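Local coordinates for protein hydrolase, putative (Plasmodium vivax, PDB 2B30) that probably acts as a metal-dependent phosphatase of the haloacid dehalogenase superfamily, with an aspartate-lined site that binds calcium, at residues Y96-T100 and T219-K225; I253-S257 and S271-A276; R70-G74 and R140-N144; L111-I115 and R177-K181. One frame throughout, in Å; residues are numbered along the deposited sequence.

In the fold
Contacts 1, 3 and 4 crowd together where the HAD core meets its inserted cap, whereas contact 2 packs two core helices about 26 Å from contact 4, centre to centre. Contact 1 is the most buried, next to the calcium site, and joins its segments by water and close backbone packing. Contact 4, partly buried, relies on direct hydrogen bonds between linker and cap; contact 3, at the surface, sets a cap glutamate against the start of a core helix. Contacts 3 and 4 meet at Asn-180, and Lys-220 of contact 1 is salt-bridged to Glu-113 of contact 4. Contact 2, mixing apolar and CH-pi contacts with one weak hydrogen bond, touches contact 1 through Ala-254 and Met-255.

Contact 1 (Y96-T100 and T219-K225); sequences YINGT and TKLGHDK
Ile-97, Asn-98 and Gly-99 all take positive phi (53°, 53° and 94°), a left-handed bend held by Gly-99 N to Tyr-96 O (3.2 Å) and Thr-100 N to Ile-97 O (3.2 Å). Thr-100, rotamer p, turns OG1 onto Ile-97 O (2.6 Å) and lays CG2 3.8 Å from CB of His-223 (m). The partner segment leaves its strand through a type II turn, Lys-220 to His-223, before Asp-224, the N-cap, takes Tyr-226 N on OD2. Here the chain returns from cap to HAD core, and Lys-225 fits the motif III lysine: its mttt side chain passes OD1 of Asn-98 (CE to OD1 3.9 Å) to salt-bridge Asp-252. Asn-98 (m) gives that OD1 to Asn-251. Gly-99 CA, 4.4 Å from Lys-225 CA, makes a CH···O contact with Asp-224 O (3.3 Å), where a CB would clash. One water accepts from Thr-219 OG1 (p, 2.7 Å) and donates to Asn-98 O (2.7 Å) and His-223 O (2.6 Å); another links Gly-99 O (3.0 Å) with His-223 ND1 (2.7 Å).

Contact 2 (I253-S257 and S271-A276); sequences IAMLS and SAKSHA
Ile-253, in an mt rotamer, lays its CG2 methyl over one face of the His-275 ring, a CH-pi contact 3.6 Å from the centroid and 17° off the ring normal. At the ring edge, His-275 ND1 makes a weak hydrogen bond to Ser-257 OG (2.7 Å, 127°); this hydroxyl donates in turn to Ile-253 O (3.0 Å), one helical turn back, with Ser-257 in rotamer m. His-275 O accepts from Asn-204 ND2 of the second subunit. The two short helices, 253-257 and 271-275, run nearly parallel (20°) with axes 8.8 Å apart. Their CA atoms pair as Ile-253 with Ala-272 (5.5 Å), Ser-257 with His-275 (5.0 Å) and Leu-256 with Ala-276 (4.7 Å). Leu-256 (mt) brings CD1 to 3.9 Å from Ala-272 CB, and its CB to 4.2 Å from Ala-276 CB. Helix 253-257 directly follows the calcium-site loop of the Rossmann-like HAD core; Met-255 packs against helix 225-235, and Ala-276 lies on strand 261-264.

Contact 3 (R70-G74 and R140-N144); sequences RSKVG and RGESN
The N-terminus of helix 72-79 faces a type II' turn from Arg-140 to Ser-143, closed by Arg-140 N to Ser-143 O (2.9 Å) and Ser-143 N to Arg-140 O (3.0 Å). Gly-141 takes the positive phi (63/-120) of that turn, and its N is satisfied by Asn-180 OD1. Ser-71 and Glu-142 are the nearest CA pair, at 5.9 Å. Ser-71 (p) is the N-cap, its OG accepting from Gly-74 N (3.0 Å); a CB on Gly-74 would clash with that oxygen. The amide just before it, Val-73 N, is served from across the interface. Glu-142, in an mm rotamer, brings its carboxylate to the helix so that OE1 accepts from Val-73 N (3.0 Å, 176°), with Lys-72 N 3.1 Å from the same OE1. Glu-142 OE2 is hydrogen-bonded to Tyr-103 OH, and Lys-72 NZ stays 4.6 Å from that OE2, beyond salt-bridge range. Val-73 CG2 closes in on Glu-142 OE1 at 3.5 Å. Arg-70, just before the helix, salt-bridges Asp-35 of the calcium site and Glu-162. A beta hairpin of the cap with a two-residue loop thus meets the N-terminus of the helix that follows motif II of the HAD core.

Contact 4 (L111-I115 and R177-K181); sequences LDETI and RTMNK
The linker that carries the chain from the HAD core into its cap runs here beside a classic beta bulge at the cap's central sheet, where Asn-180 and Lys-181 both face His-139. Strand 109-112 ends at Asp-112, and residues 113-115 continue extended; the end-to-end directions of 112-115 and 178-180 are 126° apart. Thr-114 CA lies 4.4 Å from Asn-180 CA, and Ile-115 CA 6.0 Å from Thr-178 CA. Ile-115 is held through both backbone polar atoms: its N donates to Met-179 O (3.0 Å, 172°), and its O accepts from Thr-178 OG1 (2.6 Å), the threonine being in rotamer t. Asn-180 (m) has a helical-like backbone (-76/-35), and its ND2 is shared between Asp-112 OD1 (2.7 Å, 165°) and Glu-113 O (2.9 Å, 135°). Asp-112, rotamer t, gives its other oxygen to a salt bridge with Arg-140, while Asn-180 OD1 accepts from Gly-141 N. The Glu-113 carboxylate pairs with Lys-220. A water donates to both Glu-113 O (2.8 Å) and Asn-180 O (2.7 Å). Thr-114 (p) sets CG2 3.6 Å from Asn-180 ND2. With four direct hydrogen bonds and a bridging water, the linker is fixed to the cap by polar, directional bonding more than by apolar packing.

Contact 1 (Y96-T100 and T219-K225)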
# COMPACT_ATOMS: atom_id res chain seq x y z
N TYR A 96 -2.32 13.85 7.13
CA TYR A 96 -3.66 14.11 7.60
C TYR A 96 -4.68 13.57 6.62
O TYR A 96 -4.36 13.33 5.46
CB TYR A 96 -3.83 15.60 7.78
CG TYR A 96 -2.86 16.16 8.78
CD1 TYR A 96 -3.00 15.87 10.12
CD2 TYR A 96 -1.79 16.96 8.39
CE1 TYR A 96 -2.12 16.37 11.06
CE2 TYR A 96 -0.89 17.47 9.33
CZ TYR A 96 -1.07 17.16 10.66
OH TYR A 96 -0.22 17.63 11.61
N ILE A 97 -5.90 13.35 7.11
CA ILE A 97 -7.00 12.87 6.29
C ILE A 97 -6.60 11.60 5.54
O ILE A 97 -6.73 11.50 4.33
CB ILE A 97 -7.52 13.96 5.30
CG1 ILE A 97 -7.70 15.30 6.04
CG2 ILE A 97 -8.85 13.51 4.64
CD1 ILE A 97 -8.58 16.30 5.27
N ASN A 98 -6.09 10.65 6.31
CA ASN A 98 -5.73 9.33 5.82
C ASN A 98 -4.80 9.34 4.62
O ASN A 98 -4.88 8.49 3.73
CB ASN A 98 -7.00 8.49 5.57
CG ASN A 98 -7.64 8.05 6.87
OD1 ASN A 98 -7.00 8.08 7.92
ND2 ASN A 98 -8.91 7.62 6.81
N GLY A 99 -3.89 10.31 4.62
CA GLY A 99 -2.83 10.35 3.62
C GLY A 99 -3.11 11.18 2.39
O GLY A 99 -2.26 11.25 1.50
N THR A 100 -4.28 11.83 2.36
CA THR A 100 -4.66 12.68 1.23
C THR A 100 -4.18 14.14 1.41
O THR A 100 -4.17 14.91 0.45
CB THR A 100 -6.18 12.62 0.99
OG1 THR A 100 -6.88 12.98 2.19
CG2 THR A 100 -6.60 11.23 0.60
N THR A 219 -12.47 8.40 1.80
CA THR A 219 -11.42 9.17 1.10
C THR A 219 -11.20 8.65 -0.31
O THR A 219 -11.76 7.62 -0.70
CB THR A 219 -10.08 9.12 1.87
OG1 THR A 219 -9.81 7.78 2.30
CG2 THR A 219 -10.13 10.03 3.08
N LYS A 220 -10.39 9.37 -1.08
CA LYS A 220 -10.03 8.97 -2.45
C LYS A 220 -9.40 7.57 -2.49
O LYS A 220 -8.72 7.16 -1.55
CB LYS A 220 -9.06 10.00 -3.04
CG LYS A 220 -8.78 9.86 -4.55
CD LYS A 220 -7.73 10.86 -4.99
CE LYS A 220 -7.73 11.09 -6.50
NZ LYS A 220 -6.87 12.26 -6.85
N LEU A 221 -9.64 6.84 -3.58
CA LEU A 221 -9.12 5.48 -3.75
C LEU A 221 -7.62 5.50 -3.91
O LEU A 221 -7.07 6.42 -4.51
CB LEU A 221 -9.75 4.83 -4.98
CG LEU A 221 -9.39 3.36 -5.25
CD1 LEU A 221 -10.03 2.45 -4.23
CD2 LEU A 221 -9.80 2.93 -6.65
N GLY A 222 -6.95 4.47 -3.40
CA GLY A 222 -5.51 4.32 -3.57
C GLY A 222 -4.65 5.09 -2.59
O GLY A 222 -3.41 5.10 -2.72
N HIS A 223 -5.28 5.72 -1.60
CA HIS A 223 -4.57 6.48 -0.57
C HIS A 223 -4.82 5.94 0.83
O HIS A 223 -5.94 5.56 1.18
CB HIS A 223 -4.96 7.97 -0.60
CG HIS A 223 -4.55 8.66 -1.86
ND1 HIS A 223 -3.26 9.08 -2.09
CD2 HIS A 223 -5.25 8.97 -2.98
CE1 HIS A 223 -3.18 9.63 -3.29
NE2 HIS A 223 -4.38 9.58 -3.85
N ASP A 224 -3.77 5.90 1.63
CA ASP A 224 -3.90 5.68 3.06
C ASP A 224 -2.75 6.40 3.78
O ASP A 224 -2.00 7.16 3.15
CB ASP A 224 -3.94 4.19 3.38
CG ASP A 224 -2.61 3.54 3.19
OD1 ASP A 224 -2.15 3.50 2.02
OD2 ASP A 224 -2.01 3.09 4.19
N LYS A 225 -2.62 6.19 5.09
CA LYS A 225 -1.54 6.81 5.85
C LYS A 225 -0.18 6.43 5.28
O LYS A 225 0.69 7.29 5.13
CB LYS A 225 -1.62 6.42 7.34
CG LYS A 225 -2.77 7.09 8.10
CD LYS A 225 -2.71 6.79 9.60
CE LYS A 225 -4.05 7.01 10.28
NZ LYS A 225 -3.93 7.04 11.77
O HOH W 1 -7.12 7.46 2.60
O HOH W 2 -1.06 9.43 -0.50

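Contact 2 (I253-S257 and S271-A276)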
# COMPACT_ATOMS: atom_id res chain seq x y z
N ILE A 253 -3.32 0.00 9.58
CA ILE A 253 -2.78 -1.33 9.28
C ILE A 253 -1.68 -1.35 8.21
O ILE A 253 -0.71 -2.10 8.33
CB ILE A 253 -3.92 -2.30 8.86
CG1 ILE A 253 -4.83 -2.58 10.05
CG2 ILE A 253 -3.36 -3.61 8.30
CD1 ILE A 253 -6.17 -3.04 9.61
N ALA A 254 -1.83 -0.54 7.18
CA ALA A 254 -0.84 -0.50 6.11
C ALA A 254 0.47 0.08 6.59
O ALA A 254 1.51 -0.33 6.10
CB ALA A 254 -1.33 0.28 4.92
N MET A 255 0.43 1.02 7.52
CA MET A 255 1.67 1.58 8.04
C MET A 255 2.27 0.68 9.13
O MET A 255 3.48 0.70 9.34
CB MET A 255 1.49 3.00 8.54
CG MET A 255 0.85 3.15 9.90
SD MET A 255 0.81 4.89 10.31
CE MET A 255 0.05 4.85 11.94
N LEU A 256 1.44 -0.10 9.82
CA LEU A 256 1.94 -1.06 10.80
C LEU A 256 2.55 -2.30 10.12
O LEU A 256 3.51 -2.89 10.63
CB LEU A 256 0.82 -1.48 11.76
CG LEU A 256 0.24 -0.34 12.61
CD1 LEU A 256 -1.07 -0.75 13.28
CD2 LEU A 256 1.26 0.11 13.64
N SER A 257 2.00 -2.69 8.97
CA SER A 257 2.49 -3.86 8.22
C SER A 257 3.81 -3.60 7.51
O SER A 257 4.71 -4.44 7.55
CB SER A 257 1.46 -4.32 7.19
OG SER A 257 0.31 -4.85 7.82
N SER A 271 -6.85 -6.78 14.40
CA SER A 271 -6.14 -6.67 13.13
C SER A 271 -4.84 -5.86 13.25
O SER A 271 -3.78 -6.29 12.79
CB SER A 271 -7.05 -6.02 12.11
OG SER A 271 -6.31 -5.67 10.97
N ALA A 272 -4.93 -4.70 13.90
CA ALA A 272 -3.77 -3.84 14.08
C ALA A 272 -2.71 -4.52 14.93
O ALA A 272 -1.52 -4.38 14.67
CB ALA A 272 -4.19 -2.53 14.71
N LYS A 273 -3.15 -5.25 15.96
CA LYS A 273 -2.24 -5.96 16.86
C LYS A 273 -1.38 -7.00 16.13
O LYS A 273 -0.20 -7.16 16.45
CB LYS A 273 -3.01 -6.64 18.00
CG LYS A 273 -3.45 -5.70 19.13
CD LYS A 273 -4.16 -6.45 20.27
CE LYS A 273 -4.50 -5.51 21.43
NZ LYS A 273 -5.08 -6.19 22.62
N SER A 274 -1.99 -7.70 15.16
CA SER A 274 -1.29 -8.75 14.42
C SER A 274 -0.42 -8.19 13.30
O SER A 274 0.64 -8.75 13.01
CB SER A 274 -2.27 -9.78 13.85
OG SER A 274 -3.31 -9.16 13.14
N HIS A 275 -0.85 -7.10 12.66
CA HIS A 275 -0.11 -6.54 11.53
C HIS A 275 1.14 -5.79 12.00
O HIS A 275 2.13 -5.68 11.25
CB HIS A 275 -1.02 -5.66 10.67
CG HIS A 275 -1.87 -6.45 9.72
ND1 HIS A 275 -1.40 -6.86 8.49
CD2 HIS A 275 -3.13 -6.92 9.82
CE1 HIS A 275 -2.34 -7.56 7.88
NE2 HIS A 275 -3.40 -7.61 8.66
N ALA A 276 1.10 -5.30 13.23
CA ALA A 276 2.24 -4.67 13.87
C ALA A 276 3.28 -5.71 14.27
O ALA A 276 2.98 -6.89 14.30
CB ALA A 276 1.80 -3.87 15.09

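Contact 3 (R70-G74 and R140-N144)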
# COMPACT_ATOMS: atom_id res chain seq x y z
N ARG A 70 -7.82 12.72 10.92
CA ARG A 70 -8.23 14.10 11.18
C ARG A 70 -7.46 15.09 10.32
O ARG A 70 -6.49 14.73 9.65
CB ARG A 70 -8.06 14.42 12.66
CG ARG A 70 -9.10 13.73 13.51
CD ARG A 70 -8.71 13.55 14.96
NE ARG A 70 -9.01 14.74 15.74
CZ ARG A 70 -9.38 14.76 17.03
NH1 ARG A 70 -9.50 13.65 17.74
NH2 ARG A 70 -9.63 15.91 17.61
N SER A 71 -7.93 16.33 10.33
CA SER A 71 -7.27 17.42 9.63
C SER A 71 -6.21 17.97 10.57
O SER A 71 -6.21 17.63 11.75
CB SER A 71 -8.28 18.50 9.29
OG SER A 71 -8.78 19.12 10.47
N LYS A 72 -5.32 18.83 10.05
CA LYS A 72 -4.28 19.46 10.89
C LYS A 72 -4.91 20.28 12.01
O LYS A 72 -4.64 20.04 13.18
CB LYS A 72 -3.31 20.35 10.08
CG LYS A 72 -2.22 21.02 10.92
CD LYS A 72 -1.05 21.60 10.06
CE LYS A 72 -1.44 22.87 9.32
NZ LYS A 72 -2.03 23.91 10.22
N VAL A 73 -5.76 21.23 11.62
CA VAL A 73 -6.43 22.12 12.58
C VAL A 73 -7.27 21.32 13.58
O VAL A 73 -7.43 21.73 14.72
CB VAL A 73 -7.33 23.19 11.89
CG1 VAL A 73 -6.51 24.11 11.02
CG2 VAL A 73 -8.44 22.54 11.07
N GLY A 74 -7.81 20.19 13.15
CA GLY A 74 -8.54 19.30 14.04
C GLY A 74 -7.63 18.81 15.15
O GLY A 74 -8.02 18.77 16.32
N ARG A 140 -13.00 19.56 3.55
CA ARG A 140 -12.12 20.08 2.49
C ARG A 140 -11.01 20.90 3.12
O ARG A 140 -11.27 21.92 3.76
CB ARG A 140 -12.88 20.94 1.48
CG ARG A 140 -12.03 21.44 0.31
CD ARG A 140 -11.74 20.34 -0.72
NE ARG A 140 -10.88 20.82 -1.81
CZ ARG A 140 -9.57 21.02 -1.70
NH1 ARG A 140 -8.93 20.77 -0.58
NH2 ARG A 140 -8.89 21.48 -2.74
N GLY A 141 -9.77 20.43 2.95
CA GLY A 141 -8.60 21.09 3.52
C GLY A 141 -8.62 21.10 5.03
O GLY A 141 -8.66 20.04 5.68
N GLU A 142 -8.61 22.30 5.60
CA GLU A 142 -8.66 22.49 7.06
C GLU A 142 -10.07 22.86 7.55
O GLU A 142 -10.24 23.26 8.70
CB GLU A 142 -7.67 23.59 7.47
CG GLU A 142 -6.23 23.32 7.07
CD GLU A 142 -5.65 22.04 7.68
OE1 GLU A 142 -6.23 21.48 8.64
OE2 GLU A 142 -4.58 21.59 7.20
N SER A 143 -11.07 22.73 6.68
CA SER A 143 -12.46 23.03 7.03
C SER A 143 -13.32 21.78 6.94
O SER A 143 -13.03 20.86 6.16
CB SER A 143 -13.04 24.07 6.08
OG SER A 143 -12.27 25.24 6.06
N ASN A 144 -14.39 21.77 7.73
CA ASN A 144 -15.43 20.76 7.60
C ASN A 144 -16.83 21.37 7.76
O ASN A 144 -17.01 22.39 8.41
CB ASN A 144 -15.18 19.59 8.56
CG ASN A 144 -15.33 19.97 10.02
OD1 ASN A 144 -16.43 20.23 10.48
ND2 ASN A 144 -14.23 19.97 10.75

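Contact 4 (L111-I115 and R177-K181)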
# COMPACT_ATOMS: atom_id res chain seq x y z
N LEU A 111 0.83 17.23 -0.70
CA LEU A 111 -0.27 16.46 -1.27
C LEU A 111 -1.58 16.94 -0.71
O LEU A 111 -1.74 17.06 0.51
CB LEU A 111 -0.09 14.98 -0.91
CG LEU A 111 -0.96 14.01 -1.72
CD1 LEU A 111 -0.52 13.93 -3.19
CD2 LEU A 111 -0.92 12.64 -1.06
N ASP A 112 -2.50 17.24 -1.62
CA ASP A 112 -3.89 17.55 -1.30
C ASP A 112 -4.75 16.79 -2.30
O ASP A 112 -5.10 17.32 -3.34
CB ASP A 112 -4.14 19.06 -1.40
CG ASP A 112 -5.56 19.46 -0.94
OD1 ASP A 112 -6.47 18.60 -0.86
OD2 ASP A 112 -5.76 20.67 -0.65
N GLU A 113 -5.07 15.53 -2.00
CA GLU A 113 -5.89 14.74 -2.93
C GLU A 113 -7.37 14.79 -2.58
O GLU A 113 -7.76 14.47 -1.46
CB GLU A 113 -5.40 13.29 -2.99
CG GLU A 113 -4.05 13.14 -3.69
CD GLU A 113 -4.06 13.65 -5.12
OE1 GLU A 113 -4.67 12.99 -5.98
OE2 GLU A 113 -3.45 14.72 -5.37
N THR A 114 -8.19 15.18 -3.55
CA THR A 114 -9.64 15.18 -3.40
C THR A 114 -10.29 14.10 -4.24
O THR A 114 -9.75 13.70 -5.28
CB THR A 114 -10.25 16.51 -3.83
OG1 THR A 114 -9.91 16.76 -5.19
CG2 THR A 114 -9.75 17.64 -2.94
N ILE A 115 -11.46 13.65 -3.80
CA ILE A 115 -12.19 12.62 -4.50
C ILE A 115 -12.43 13.08 -5.94
O ILE A 115 -12.63 14.26 -6.19
CB ILE A 115 -13.53 12.30 -3.80
CG1 ILE A 115 -13.27 11.71 -2.41
CG2 ILE A 115 -14.34 11.31 -4.62
CD1 ILE A 115 -14.40 11.92 -1.44
N ARG A 177 -18.26 20.53 -5.61
CA ARG A 177 -17.89 19.54 -6.63
C ARG A 177 -17.03 18.39 -6.09
O ARG A 177 -16.96 17.34 -6.74
CB ARG A 177 -17.16 20.20 -7.81
CG ARG A 177 -18.10 20.89 -8.80
N THR A 178 -16.38 18.60 -4.94
CA THR A 178 -15.51 17.57 -4.32
C THR A 178 -15.17 17.81 -2.83
O THR A 178 -15.39 18.89 -2.30
CB THR A 178 -14.19 17.36 -5.13
OG1 THR A 178 -13.57 16.14 -4.74
CG2 THR A 178 -13.23 18.50 -4.92
N MET A 179 -14.63 16.78 -2.16
CA MET A 179 -14.15 16.86 -0.78
C MET A 179 -12.93 15.97 -0.63
O MET A 179 -12.75 15.03 -1.41
CB MET A 179 -15.21 16.36 0.21
CG MET A 179 -16.43 17.23 0.34
SD MET A 179 -16.10 18.77 1.19
CE MET A 179 -17.51 19.71 0.64
N ASN A 180 -12.11 16.23 0.39
CA ASN A 180 -11.02 15.32 0.75
C ASN A 180 -11.55 14.11 1.50
O ASN A 180 -11.02 13.00 1.37
CB ASN A 180 -9.99 16.02 1.63
CG ASN A 180 -9.26 17.14 0.91
OD1 ASN A 180 -9.63 18.31 1.04
ND2 ASN A 180 -8.22 16.79 0.16
N LYS A 181 -12.60 14.32 2.30
CA LYS A 181 -13.16 13.26 3.11
C LYS A 181 -14.62 13.50 3.50
O LYS A 181 -15.00 14.62 3.84
CB LYS A 181 -12.33 13.07 4.38
CG LYS A 181 -12.87 12.03 5.35
CD LYS A 181 -11.87 11.74 6.44
CE LYS A 181 -11.88 12.81 7.53
NZ LYS A 181 -12.52 12.29 8.75
O HOH W 3 -9.62 12.48 -0.86